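Local coordinates for protein DNA polymerase III subunit beta (Deinococcus radiodurans, PDB 4TRT) that probably tethers DNA polymerases and other proteins to DNA for processive replication, as a sliding clamp that forms a ring-shaped head-to-tail homodimer, at residues T255-A260 and D298-T303; N262-L267 and L287-D292; A272-E277 and A314-H319; R318-A323 and A355-L360. All blocks are in the same frame, centred on the assembly; numbering follows the deposited sequence.

Helix 254-265 starts two contacts. Contact 2 (262-267 with 287-292) closes the shorter loop and is nested inside the loop closed by contact 1 (255-260 with 298-303); together they lay one helix on neighbouring strands 284-290 and 294-301, with Asp298 of contact 1 also bound to Arg263 of contact 2. Contact 3 crosses both: it leaves from 272-277, between the segments of contact 2, and reaches 314-319, adding strand 310-316 to the same sheet. Contact 4 begins on helix 317-324, where contact 3 ends, and lies in series after contacts 1 and 2. It joins that helix to strand 353-357 of another sheet.

Contact 1 of 4, residues T255-A260 and D298-T303; sequences TALKEA and DTLSVT
Leu300 carries this contact, its branched end set against the helix turn formed by Ala256, Leu257 and Ala260. Its CG lies anti to the carbonyl carbon (chi1 -62°), and both methyls beyond it are used. CD1 comes to 3.8 Å from Leu257 CA, against the helix backbone itself, and stands 4.0 Å from Ala260 CB. The other branch reaches back to the start of that turn, Leu300 CD2 lying 4.1 Å from Ala256 CB. The small methyls of the two alanines, four residues apart, thus allow the leucine to approach the main chain between them. Leu257 adds a looser touch from its own side chain, CD1 to Leu300 CD1 at 4.2 Å.

The helix and the strand segment 298-301 run antiparallel at 172°, their axes 9.6 Å apart. This is the helix-on-sheet layer of the sliding clamp fold, in which helices line the inside of the ring and sheets form its outer wall. Leu252 of strand 248-253 touches both leucines and extends the apolar layer.

Ala260 also meets the polar neighbour of that layer. Its CB lies 3.5 Å from Asp298 OD2, a van der Waals touch of the methyl on a carboxylate oxygen whose charge is met elsewhere: OD2 forms a salt bridge with Arg263 NH1, one turn further along the helix. Asp298 is also at the subunit boundary: it packs on Gly102 of the second subunit, and its strand pairs antiparallel with a strand of that chain, carrying the sheet across the ring interface.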
loop_
_atom_site.group_PDB
_atom_site.type_symbol
_atom_site.label_atom_id
_atom_site.label_comp_id
_atom_site.label_asym_id
_atom_site.label_seq_id
_atom_site.Cartn_x
_atom_site.Cartn_y
_atom_site.Cartn_z
ATOM N N THR A 255 5.661 23.188 7.951
ATOM C CA THR A 255 4.594 22.186 7.922
ATOM C C THR A 255 3.266 22.843 7.605
ATOM O O THR A 255 2.481 22.301 6.801
ATOM C CB THR A 255 4.496 21.420 9.246
ATOM O OG1 THR A 255 5.677 20.633 9.415
ATOM C CG2 THR A 255 3.251 20.525 9.289
ATOM N N ALA A 256 3.018 24.012 8.201
ATOM C CA ALA A 256 1.782 24.747 7.894
ATOM C C ALA A 256 1.715 25.092 6.406
ATOM O O ALA A 256 0.663 24.922 5.766
ATOM C CB ALA A 256 1.630 25.982 8.773
ATOM N N LEU A 257 2.837 25.531 5.828
ATOM C CA LEU A 257 2.857 25.886 4.407
ATOM C C LEU A 257 2.619 24.673 3.515
ATOM O O LEU A 257 1.855 24.755 2.541
ATOM C CB LEU A 257 4.166 26.595 4.024
ATOM C CG LEU A 257 4.351 26.936 2.552
ATOM C CD1 LEU A 257 3.299 27.944 2.059
ATOM C CD2 LEU A 257 5.778 27.445 2.332
ATOM N N LYS A 258 3.254 23.551 3.836
ATOM C CA LYS A 258 3.082 22.328 3.043
ATOM C C LYS A 258 1.646 21.858 3.078
ATOM O O LYS A 258 1.089 21.517 2.049
ATOM C CB LYS A 258 3.962 21.202 3.554
ATOM C CG LYS A 258 5.448 21.448 3.340
ATOM C CD LYS A 258 6.257 20.312 3.963
ATOM C CE LYS A 258 7.709 20.691 4.033
ATOM N NZ LYS A 258 8.552 19.544 4.489
ATOM N N GLU A 259 1.052 21.863 4.268
ATOM C CA GLU A 259 -0.305 21.404 4.434
ATOM C C GLU A 259 -1.301 22.357 3.739
ATOM O O GLU A 259 -2.304 21.903 3.191
ATOM C CB GLU A 259 -0.617 21.197 5.923
ATOM C CG GLU A 259 0.165 20.014 6.503
ATOM C CD GLU A 259 -0.060 19.752 7.986
ATOM O OE1 GLU A 259 -0.672 20.581 8.673
ATOM O OE2 GLU A 259 0.395 18.694 8.468
ATOM N N ALA A 260 -1.006 23.652 3.731
ATOM C CA ALA A 260 -1.851 24.625 3.072
ATOM C C ALA A 260 -1.788 24.497 1.550
ATOM O O ALA A 260 -2.822 24.566 0.893
ATOM C CB ALA A 260 -1.498 26.038 3.517
ATOM N N ASP A 298 -6.545 29.524 1.476
ATOM C CA ASP A 298 -6.037 29.328 2.838
ATOM C C ASP A 298 -5.110 30.481 3.192
ATOM O O ASP A 298 -4.316 30.922 2.350
ATOM C CB ASP A 298 -5.305 27.997 2.946
ATOM C CG ASP A 298 -5.343 27.415 4.346
ATOM O OD1 ASP A 298 -5.830 28.078 5.296
ATOM O OD2 ASP A 298 -4.869 26.274 4.509
ATOM N N THR A 299 -5.216 30.986 4.418
ATOM C CA THR A 299 -4.425 32.163 4.830
ATOM C C THR A 299 -3.549 31.816 6.026
ATOM O O THR A 299 -4.044 31.262 7.017
ATOM C CB THR A 299 -5.337 33.368 5.161
ATOM O OG1 THR A 299 -6.171 33.673 4.033
ATOM C CG2 THR A 299 -4.523 34.624 5.524
ATOM N N LEU A 300 -2.253 32.131 5.915
ATOM C CA LEU A 300 -1.261 31.858 6.952
ATOM C C LEU A 300 -0.612 33.149 7.436
ATOM O O LEU A 300 -0.308 34.023 6.628
ATOM C CB LEU A 300 -0.147 30.942 6.415
ATOM C CG LEU A 300 -0.509 29.543 5.935
ATOM C CD1 LEU A 300 0.687 28.886 5.246
ATOM C CD2 LEU A 300 -0.999 28.692 7.091
ATOM N N SER A 301 -0.385 33.238 8.746
ATOM C CA SER A 301 0.420 34.301 9.324
ATOM C C SER A 301 1.873 34.064 8.983
ATOM O O SER A 301 2.356 32.936 9.049
ATOM C CB SER A 301 0.258 34.345 10.845
ATOM O OG SER A 301 -1.102 34.534 11.163
ATOM N N VAL A 302 2.563 35.120 8.575
ATOM C CA VAL A 302 3.983 35.030 8.235
ATOM C C VAL A 302 4.736 36.254 8.766
ATOM O O VAL A 302 4.131 37.252 9.162
ATOM C CB VAL A 302 4.214 34.945 6.702
ATOM C CG1 VAL A 302 3.517 33.717 6.117
ATOM C CG2 VAL A 302 3.744 36.219 5.994
ATOM N N THR A 303 6.067 36.171 8.756
ATOM C CA THR A 303 6.887 37.340 8.952
ATOM C C THR A 303 7.358 37.728 7.575
ATOM O O THR A 303 7.856 36.882 6.835
ATOM C CB THR A 303 8.067 36.994 9.865
ATOM O OG1 THR A 303 7.546 36.420 11.065
ATOM C CG2 THR A 303 8.908 38.240 10.181
#

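Contact 2 of 4, residues N262-L267 and L287-D292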
loop_
_atom_site.group_PDB
_atom_site.type_symbol
_atom_site.label_atom_id
_atom_site.label_comp_id
_atom_site.label_asym_id
_atom_site.label_seq_id
_atom_site.Cartn_x
_atom_site.Cartn_y
_atom_site.Cartn_z
ATOM N N ASN A 262 -0.904 21.804 -0.141
ATOM C CA ASN A 262 -1.555 20.534 -0.414
ATOM C C ASN A 262 -3.076 20.650 -0.475
ATOM O O ASN A 262 -3.698 20.202 -1.443
ATOM C CB ASN A 262 -1.174 19.480 0.622
ATOM C CG ASN A 262 -1.786 18.130 0.303
ATOM O OD1 ASN A 262 -1.415 17.504 -0.681
ATOM N ND2 ASN A 262 -2.759 17.706 1.097
ATOM N N ARG A 263 -3.688 21.227 0.550
ATOM C CA ARG A 263 -5.148 21.248 0.610
ATOM C C ARG A 263 -5.770 22.145 -0.472
ATOM O O ARG A 263 -6.773 21.760 -1.088
ATOM C CB ARG A 263 -5.661 21.598 2.007
ATOM C CG ARG A 263 -5.449 23.031 2.473
ATOM C CD ARG A 263 -6.196 23.278 3.783
ATOM N NE ARG A 263 -5.691 22.431 4.859
ATOM C CZ ARG A 263 -4.710 22.766 5.707
ATOM N NH1 ARG A 263 -4.103 23.950 5.658
ATOM N NH2 ARG A 263 -4.342 21.899 6.628
ATOM N N VAL A 264 -5.162 23.299 -0.730
ATOM C CA VAL A 264 -5.674 24.233 -1.738
ATOM C C VAL A 264 -5.533 23.678 -3.158
ATOM O O VAL A 264 -6.403 23.879 -3.993
ATOM C CB VAL A 264 -4.993 25.613 -1.591
ATOM C CG1 VAL A 264 -5.306 26.512 -2.779
ATOM C CG2 VAL A 264 -5.466 26.266 -0.304
ATOM N N ALA A 265 -4.451 22.945 -3.412
ATOM C CA ALA A 265 -4.150 22.419 -4.747
ATOM C C ALA A 265 -5.221 21.441 -5.248
ATOM O O ALA A 265 -5.339 21.208 -6.461
ATOM C CB ALA A 265 -2.772 21.753 -4.750
ATOM N N VAL A 266 -6.007 20.874 -4.331
ATOM C CA VAL A 266 -7.024 19.923 -4.735
ATOM C C VAL A 266 -8.033 20.575 -5.686
ATOM O O VAL A 266 -8.573 19.894 -6.522
ATOM C CB VAL A 266 -7.751 19.231 -3.551
ATOM C CG1 VAL A 266 -6.753 18.729 -2.514
ATOM C CG2 VAL A 266 -8.791 20.144 -2.924
ATOM N N LEU A 267 -8.255 21.886 -5.573
ATOM C CA LEU A 267 -9.215 22.587 -6.452
ATOM C C LEU A 267 -8.603 23.279 -7.692
ATOM O O LEU A 267 -9.332 23.884 -8.476
ATOM C CB LEU A 267 -10.075 23.574 -5.653
ATOM C CG LEU A 267 -11.131 22.889 -4.771
ATOM C CD1 LEU A 267 -11.972 23.923 -4.049
ATOM C CD2 LEU A 267 -12.046 21.932 -5.550
ATOM N N LEU A 287 -2.996 31.503 -0.032
ATOM C CA LEU A 287 -2.889 30.582 -1.154
ATOM C C LEU A 287 -4.268 30.434 -1.761
ATOM O O LEU A 287 -5.246 30.301 -1.017
ATOM C CB LEU A 287 -2.399 29.229 -0.660
ATOM C CG LEU A 287 -1.063 29.336 0.072
ATOM C CD1 LEU A 287 -0.718 27.964 0.605
ATOM C CD2 LEU A 287 0.016 29.834 -0.879
ATOM N N ALA A 288 -4.355 30.467 -3.091
ATOM C CA ALA A 288 -5.644 30.357 -3.796
ATOM C C ALA A 288 -5.513 29.470 -5.018
ATOM O O ALA A 288 -4.488 29.483 -5.713
ATOM C CB ALA A 288 -6.169 31.726 -4.207
ATOM N N ALA A 289 -6.555 28.687 -5.271
ATOM C CA ALA A 289 -6.665 27.925 -6.495
ATOM C C ALA A 289 -8.127 27.825 -6.865
ATOM O O ALA A 289 -9.018 27.960 -6.011
ATOM C CB ALA A 289 -6.040 26.540 -6.339
ATOM N N GLU A 290 -8.371 27.594 -8.143
ATOM C CA GLU A 290 -9.723 27.597 -8.667
ATOM C C GLU A 290 -9.774 26.733 -9.904
ATOM O O GLU A 290 -8.817 26.685 -10.669
ATOM C CB GLU A 290 -10.144 29.025 -9.004
ATOM C CG GLU A 290 -11.575 29.149 -9.473
ATOM C CD GLU A 290 -12.054 30.591 -9.532
ATOM O OE1 GLU A 290 -11.264 31.502 -9.199
ATOM O OE2 GLU A 290 -13.223 30.811 -9.923
ATOM N N GLY A 291 -10.891 26.038 -10.072
ATOM C CA GLY A 291 -11.095 25.142 -11.200
ATOM C C GLY A 291 -12.564 24.892 -11.436
ATOM O O GLY A 291 -13.415 25.637 -10.949
ATOM N N ASP A 292 -12.859 23.826 -12.175
ATOM C CA ASP A 292 -14.225 23.515 -12.566
ATOM C C ASP A 292 -15.135 23.132 -11.400
ATOM O O ASP A 292 -16.351 23.310 -11.489
ATOM C CB ASP A 292 -14.235 22.382 -13.597
ATOM C CG ASP A 292 -13.650 22.802 -14.938
ATOM O OD1 ASP A 292 -13.863 23.961 -15.356
ATOM O OD2 ASP A 292 -12.987 21.962 -15.582
#
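Val264 presses one methyl into the strand backbone at Ala289. CG1, anti to the backbone N at a chi1 of 169°, lies 3.5 Å from Ala289 N and 3.6 Å from Ala289 CB, and it also reaches Ala288 C at 3.7 Å. The alanine methyl returns the contact, its CB standing 3.6 Å from Val264 O. The second branch is less close, with Val264 CG2 4.3 Å from Leu287 CB. All three of Val264, Ala289 and Leu287 are buried. This is the last part of a helix lying on the sheet of the C-terminal clamp domain, over strand 284-290 and next to edge strand 294-301. From here Arg263 donates through NE to Asn81 O of the second subunit, and Leu267 packs on Phe105 of that subunit.

Against this close side-chain fit, the Leu267 end is looser. There only the main chain comes near, Leu267 O lying 3.1 Å from Gly291 N at an angle too poor for a hydrogen bond, with no side chain on the glycine to keep it off. The leucine side chain itself stays further back. Exposed Glu290 turns its CB away from the helix, beside Arg295.

Contact 3 of 4, residues A272-E277 and A314-H319; sequences ANNRVE and AFNARH
Asn274 grips the start of helix 317-324 with both its backbone and its amide. Its carbonyl O accepts from Ala317 N at 2.9 Å in a nearly straight bond (168° at the hydrogen), while its ND2 donates a hydrogen bond to Asn316 OD1 at 3.1 Å. That oxygen lies close to the amide plane of Asn274, yet the donor sits 35° out of the carbonyl plane of Asn316.

Asn316 OD1 takes three N-H groups in all. Besides Asn274 ND2 it caps the helix, accepting weakly from Arg318 N and from His319 N. With CG anti to the backbone N (chi1 -176°), the Asn316 side chain runs alongside that of Asn274, and its ND2 rests 3.5 Å above the centre of the His319 ring. An alanine in place of Asn316 would probably leave the N-H groups of Arg318 and His319 without their cap and the Asn274 amide without this acceptor. Asn273 O, meanwhile, makes a CA-H...O contact with Asn316 CA at 3.2 Å.

Further along, Val276 and Phe315 form an antiparallel hydrogen-bonded pair: Val276 N reaches Phe315 O, and Phe315 N reaches Val276 O, each at 2.9 Å. Val276 CG1 packs on Ala317 CB at 3.7 Å. On the other face of the sheet Ala314 CB lies over one face of the Arg275 guanidinium, 3.2 Å from its plane and shifted toward the rim, and the Glu277 carboxylate is bound by Arg286. The whole is an antiparallel strand pair in which strand 310-316 turns straight into a helix with an asparagine N-cap.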
loop_
_atom_site.group_PDB
_atom_site.type_symbol
_atom_site.label_atom_id
_atom_site.label_comp_id
_atom_site.label_asym_id
_atom_site.label_seq_id
_atom_site.Cartn_x
_atom_site.Cartn_y
_atom_site.Cartn_z
ATOM N N ALA A 272 -4.061 22.901 -15.560
ATOM C CA ALA A 272 -3.562 24.235 -15.848
ATOM C C ALA A 272 -2.257 24.375 -15.055
ATOM O O ALA A 272 -2.049 25.371 -14.348
ATOM C CB ALA A 272 -4.565 25.291 -15.423
ATOM N N ASN A 273 -1.398 23.353 -15.153
ATOM C CA ASN A 273 -0.132 23.307 -14.412
ATOM C C ASN A 273 -0.299 23.383 -12.891
ATOM O O ASN A 273 0.529 23.984 -12.200
ATOM C CB ASN A 273 0.798 24.416 -14.917
ATOM C CG ASN A 273 0.982 24.358 -16.429
ATOM O OD1 ASN A 273 1.035 23.271 -17.012
ATOM N ND2 ASN A 273 1.034 25.521 -17.073
ATOM N N ASN A 274 -1.364 22.763 -12.381
ATOM C CA ASN A 274 -1.682 22.762 -10.955
ATOM C C ASN A 274 -1.573 24.162 -10.350
ATOM O O ASN A 274 -0.982 24.340 -9.302
ATOM C CB ASN A 274 -0.739 21.823 -10.200
ATOM C CG ASN A 274 -0.637 20.452 -10.841
ATOM O OD1 ASN A 274 -1.618 19.731 -10.926
ATOM N ND2 ASN A 274 0.563 20.090 -11.295
ATOM N N ARG A 275 -2.162 25.147 -11.016
ATOM C CA ARG A 275 -1.974 26.548 -10.645
ATOM C C ARG A 275 -2.394 26.896 -9.198
ATOM O O ARG A 275 -3.543 26.685 -8.803
ATOM C CB ARG A 275 -2.714 27.436 -11.638
ATOM C CG ARG A 275 -2.478 28.918 -11.452
ATOM C CD ARG A 275 -3.351 29.709 -12.398
ATOM N NE ARG A 275 -3.202 31.136 -12.149
ATOM C CZ ARG A 275 -2.261 31.908 -12.687
ATOM N NH1 ARG A 275 -1.363 31.409 -13.536
ATOM N NH2 ARG A 275 -2.227 33.198 -12.382
ATOM N N VAL A 276 -1.452 27.445 -8.426
ATOM C CA VAL A 276 -1.741 28.008 -7.113
ATOM C C VAL A 276 -1.191 29.435 -6.990
ATOM O O VAL A 276 -0.016 29.691 -7.299
ATOM C CB VAL A 276 -1.165 27.132 -5.983
ATOM C CG1 VAL A 276 0.346 26.970 -6.135
ATOM C CG2 VAL A 276 -1.508 27.721 -4.615
ATOM N N GLU A 277 -2.045 30.355 -6.547
ATOM C CA GLU A 277 -1.661 31.743 -6.360
ATOM C C GLU A 277 -1.122 31.942 -4.944
ATOM O O GLU A 277 -1.668 31.414 -3.972
ATOM C CB GLU A 277 -2.844 32.679 -6.645
ATOM C CG GLU A 277 -2.669 34.136 -6.229
ATOM C CD GLU A 277 -3.988 34.911 -6.293
ATOM O OE1 GLU A 277 -4.734 34.759 -7.301
ATOM O OE2 GLU A 277 -4.297 35.655 -5.337
ATOM N N ALA A 314 2.107 33.184 -9.133
ATOM C CA ALA A 314 1.453 31.931 -9.505
ATOM C C ALA A 314 2.510 30.864 -9.712
ATOM O O ALA A 314 3.487 31.087 -10.443
ATOM C CB ALA A 314 0.652 32.115 -10.795
ATOM N N PHE A 315 2.298 29.706 -9.091
ATOM C CA PHE A 315 3.208 28.564 -9.155
ATOM C C PHE A 315 2.470 27.249 -9.467
ATOM O O PHE A 315 1.300 27.085 -9.130
ATOM C CB PHE A 315 3.919 28.362 -7.801
ATOM C CG PHE A 315 4.869 29.473 -7.417
ATOM C CD1 PHE A 315 6.078 29.631 -8.067
ATOM C CD2 PHE A 315 4.555 30.350 -6.396
ATOM C CE1 PHE A 315 6.956 30.652 -7.709
ATOM C CE2 PHE A 315 5.422 31.379 -6.037
ATOM C CZ PHE A 315 6.628 31.527 -6.687
ATOM N N ASN A 316 3.197 26.305 -10.057
ATOM C CA ASN A 316 2.776 24.899 -10.129
ATOM C C ASN A 316 2.825 24.321 -8.708
ATOM O O ASN A 316 3.923 24.116 -8.155
ATOM C CB ASN A 316 3.731 24.148 -11.082
ATOM C CG ASN A 316 3.354 22.694 -11.313
ATOM O OD1 ASN A 316 2.828 21.998 -10.437
ATOM N ND2 ASN A 316 3.649 22.222 -12.506
ATOM N N ALA A 317 1.650 24.054 -8.123
ATOM C CA ALA A 317 1.577 23.523 -6.744
ATOM C C ALA A 317 2.384 22.231 -6.528
ATOM O O ALA A 317 2.954 22.024 -5.450
ATOM C CB ALA A 317 0.124 23.298 -6.315
ATOM N N ARG A 318 2.425 21.362 -7.520
ATOM C CA ARG A 318 3.196 20.128 -7.399
ATOM C C ARG A 318 4.690 20.440 -7.277
ATOM O O ARG A 318 5.397 19.832 -6.469
ATOM C CB ARG A 318 2.959 19.177 -8.591
ATOM C CG ARG A 318 3.837 17.919 -8.507
ATOM C CD ARG A 318 3.479 16.870 -9.550
ATOM N NE ARG A 318 2.088 16.409 -9.465
ATOM C CZ ARG A 318 1.614 15.525 -8.582
ATOM N NH1 ARG A 318 2.405 14.986 -7.656
ATOM N NH2 ARG A 318 0.326 15.183 -8.617
ATOM N N HIS A 319 5.165 21.385 -8.084
ATOM C CA HIS A 319 6.569 21.822 -8.003
ATOM C C HIS A 319 6.851 22.520 -6.699
ATOM O O HIS A 319 7.944 22.408 -6.160
ATOM C CB HIS A 319 6.953 22.662 -9.217
ATOM C CG HIS A 319 6.906 21.870 -10.517
ATOM N ND1 HIS A 319 7.337 22.362 -11.692
ATOM C CD2 HIS A 319 6.459 20.565 -10.780
ATOM C CE1 HIS A 319 7.166 21.435 -12.657
ATOM N NE2 HIS A 319 6.633 20.333 -12.095
#

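Contact 4 of 4, residues R318-A323 and A355-L360; sequences RHVLDA and AVMVTL. Unlike the reference sequence in segment 355-360: Ala355 (reference Gly), Val356 (reference Gly), Met357 (reference His), Val358 (reference Gly), Thr359 (reference His), Leu360 (reference Ala).
Helix 318-323 and strand 355-357 run antiparallel at 166° with axes 9.2 Å apart, bringing Ala323 against Ala355 and the turn from His319 to Ala323 over Met357. The two alanines meet methyl to methyl, Ala323 CB to Ala355 CB at 3.6 Å. Met357 buries the most surface and fills the next position. Its sulphur lies 4.0 Å from Ala323 CB and 3.5 Å from His319 O, a carbonyl that already accepts Ala323 N within the helix. From there CE turns to Val320 CG2 at 3.9 Å, the two side chains crossing at about a right angle. The Met357 chain is off staggered at chi2 (-101°) and again at chi3 (-23°); the latter sets CE, whose exact position is therefore doubtful.

Residues 355-360 differ from the reference sequence, Met357 among them. Strand 353-357 pairs with strand 175-181 on one side and strand 342-346 on the other, a sheet that continues from the central into the C-terminal clamp domain. Phe315 touches both Val320 and Met357. Across the two segments the contact is made mainly of methyls and a thioether, the sulphur also resting on His319 O, so it depends on close fit and burial, with no polar bond to set its direction.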
loop_
_atom_site.group_PDB
_atom_site.type_symbol
_atom_site.label_atom_id
_atom_site.label_comp_id
_atom_site.label_asym_id
_atom_site.label_seq_id
_atom_site.Cartn_x
_atom_site.Cartn_y
_atom_site.Cartn_z
ATOM N N ARG A 318 2.425 21.362 -7.520
ATOM C CA ARG A 318 3.196 20.128 -7.399
ATOM C C ARG A 318 4.690 20.440 -7.277
ATOM O O ARG A 318 5.397 19.832 -6.469
ATOM C CB ARG A 318 2.959 19.177 -8.591
ATOM C CG ARG A 318 3.837 17.919 -8.507
ATOM C CD ARG A 318 3.479 16.870 -9.550
ATOM N NE ARG A 318 2.088 16.409 -9.465
ATOM C CZ ARG A 318 1.614 15.525 -8.582
ATOM N NH1 ARG A 318 2.405 14.986 -7.656
ATOM N NH2 ARG A 318 0.326 15.183 -8.617
ATOM N N HIS A 319 5.165 21.385 -8.084
ATOM C CA HIS A 319 6.569 21.822 -8.003
ATOM C C HIS A 319 6.851 22.520 -6.699
ATOM O O HIS A 319 7.944 22.408 -6.160
ATOM C CB HIS A 319 6.953 22.662 -9.217
ATOM C CG HIS A 319 6.906 21.870 -10.517
ATOM N ND1 HIS A 319 7.337 22.362 -11.692
ATOM C CD2 HIS A 319 6.459 20.565 -10.780
ATOM C CE1 HIS A 319 7.166 21.435 -12.657
ATOM N NE2 HIS A 319 6.633 20.333 -12.095
ATOM N N VAL A 320 5.856 23.211 -6.158
ATOM C CA VAL A 320 5.993 23.867 -4.854
ATOM C C VAL A 320 6.230 22.808 -3.777
ATOM O O VAL A 320 7.149 22.933 -2.961
ATOM C CB VAL A 320 4.765 24.743 -4.496
ATOM C CG1 VAL A 320 4.793 25.108 -3.019
ATOM C CG2 VAL A 320 4.727 26.009 -5.348
ATOM N N LEU A 321 5.411 21.767 -3.786
ATOM C CA LEU A 321 5.526 20.695 -2.806
ATOM C C LEU A 321 6.838 19.940 -2.972
ATOM O O LEU A 321 7.478 19.597 -1.966
ATOM C CB LEU A 321 4.334 19.744 -2.880
ATOM C CG LEU A 321 3.001 20.368 -2.433
ATOM C CD1 LEU A 321 1.876 19.355 -2.547
ATOM C CD2 LEU A 321 3.097 20.919 -1.014
ATOM N N ASP A 322 7.251 19.699 -4.218
ATOM C CA ASP A 322 8.574 19.103 -4.493
ATOM C C ASP A 322 9.661 19.942 -3.822
ATOM O O ASP A 322 10.530 19.410 -3.136
ATOM C CB ASP A 322 8.904 19.089 -5.993
ATOM C CG ASP A 322 8.128 18.059 -6.789
ATOM O OD1 ASP A 322 7.577 17.101 -6.230
ATOM O OD2 ASP A 322 8.115 18.207 -8.034
ATOM N N ALA A 323 9.619 21.255 -4.054
ATOM C CA ALA A 323 10.658 22.166 -3.583
ATOM C C ALA A 323 10.682 22.268 -2.051
ATOM O O ALA A 323 11.755 22.360 -1.457
ATOM C CB ALA A 323 10.486 23.546 -4.212
ATOM N N ALA A 355 16.069 25.496 -3.160
ATOM C CA ALA A 355 15.271 25.247 -4.360
ATOM C C ALA A 355 15.064 26.580 -5.076
ATOM O O ALA A 355 14.778 27.591 -4.436
ATOM C CB ALA A 355 13.919 24.646 -4.006
ATOM N N VAL A 356 15.206 26.569 -6.400
ATOM C CA VAL A 356 14.824 27.700 -7.223
ATOM C C VAL A 356 13.587 27.286 -7.997
ATOM O O VAL A 356 13.568 26.221 -8.636
ATOM C CB VAL A 356 15.940 28.118 -8.200
ATOM C CG1 VAL A 356 15.473 29.263 -9.115
ATOM C CG2 VAL A 356 17.190 28.509 -7.427
ATOM N N MET A 357 12.563 28.125 -7.906
ATOM C CA MET A 357 11.274 27.911 -8.549
ATOM C C MET A 357 11.016 29.010 -9.556
ATOM O O MET A 357 11.264 30.176 -9.260
ATOM C CB MET A 357 10.176 28.052 -7.501
ATOM C CG MET A 357 10.030 26.875 -6.564
ATOM S SD MET A 357 8.673 25.780 -6.990
ATOM C CE MET A 357 7.492 26.732 -7.951
ATOM N N VAL A 358 10.483 28.651 -10.714
ATOM C CA VAL A 358 9.978 29.622 -11.666
ATOM C C VAL A 358 8.474 29.819 -11.482
ATOM O O VAL A 358 7.794 28.931 -10.979
ATOM C CB VAL A 358 10.283 29.189 -13.112
ATOM C CG1 VAL A 358 11.796 29.004 -13.285
ATOM C CG2 VAL A 358 9.513 27.925 -13.502
ATOM N N THR A 359 7.970 31.000 -11.854
ATOM C CA THR A 359 6.526 31.278 -11.811
ATOM C C THR A 359 5.847 30.718 -13.074
ATOM O O THR A 359 6.517 30.447 -14.069
ATOM C CB THR A 359 6.236 32.799 -11.677
ATOM O OG1 THR A 359 6.861 33.524 -12.739
ATOM C CG2 THR A 359 6.738 33.336 -10.349
ATOM N N LEU A 360 4.528 30.537 -13.017
ATOM C CA LEU A 360 3.724 30.202 -14.212
ATOM C C LEU A 360 3.518 31.467 -15.043
ATOM O O LEU A 360 3.350 32.554 -14.486
ATOM C CB LEU A 360 2.366 29.623 -13.807
ATOM C CG LEU A 360 2.397 28.274 -13.070
ATOM C CD1 LEU A 360 1.018 27.908 -12.521
ATOM C CD2 LEU A 360 2.895 27.157 -13.979
#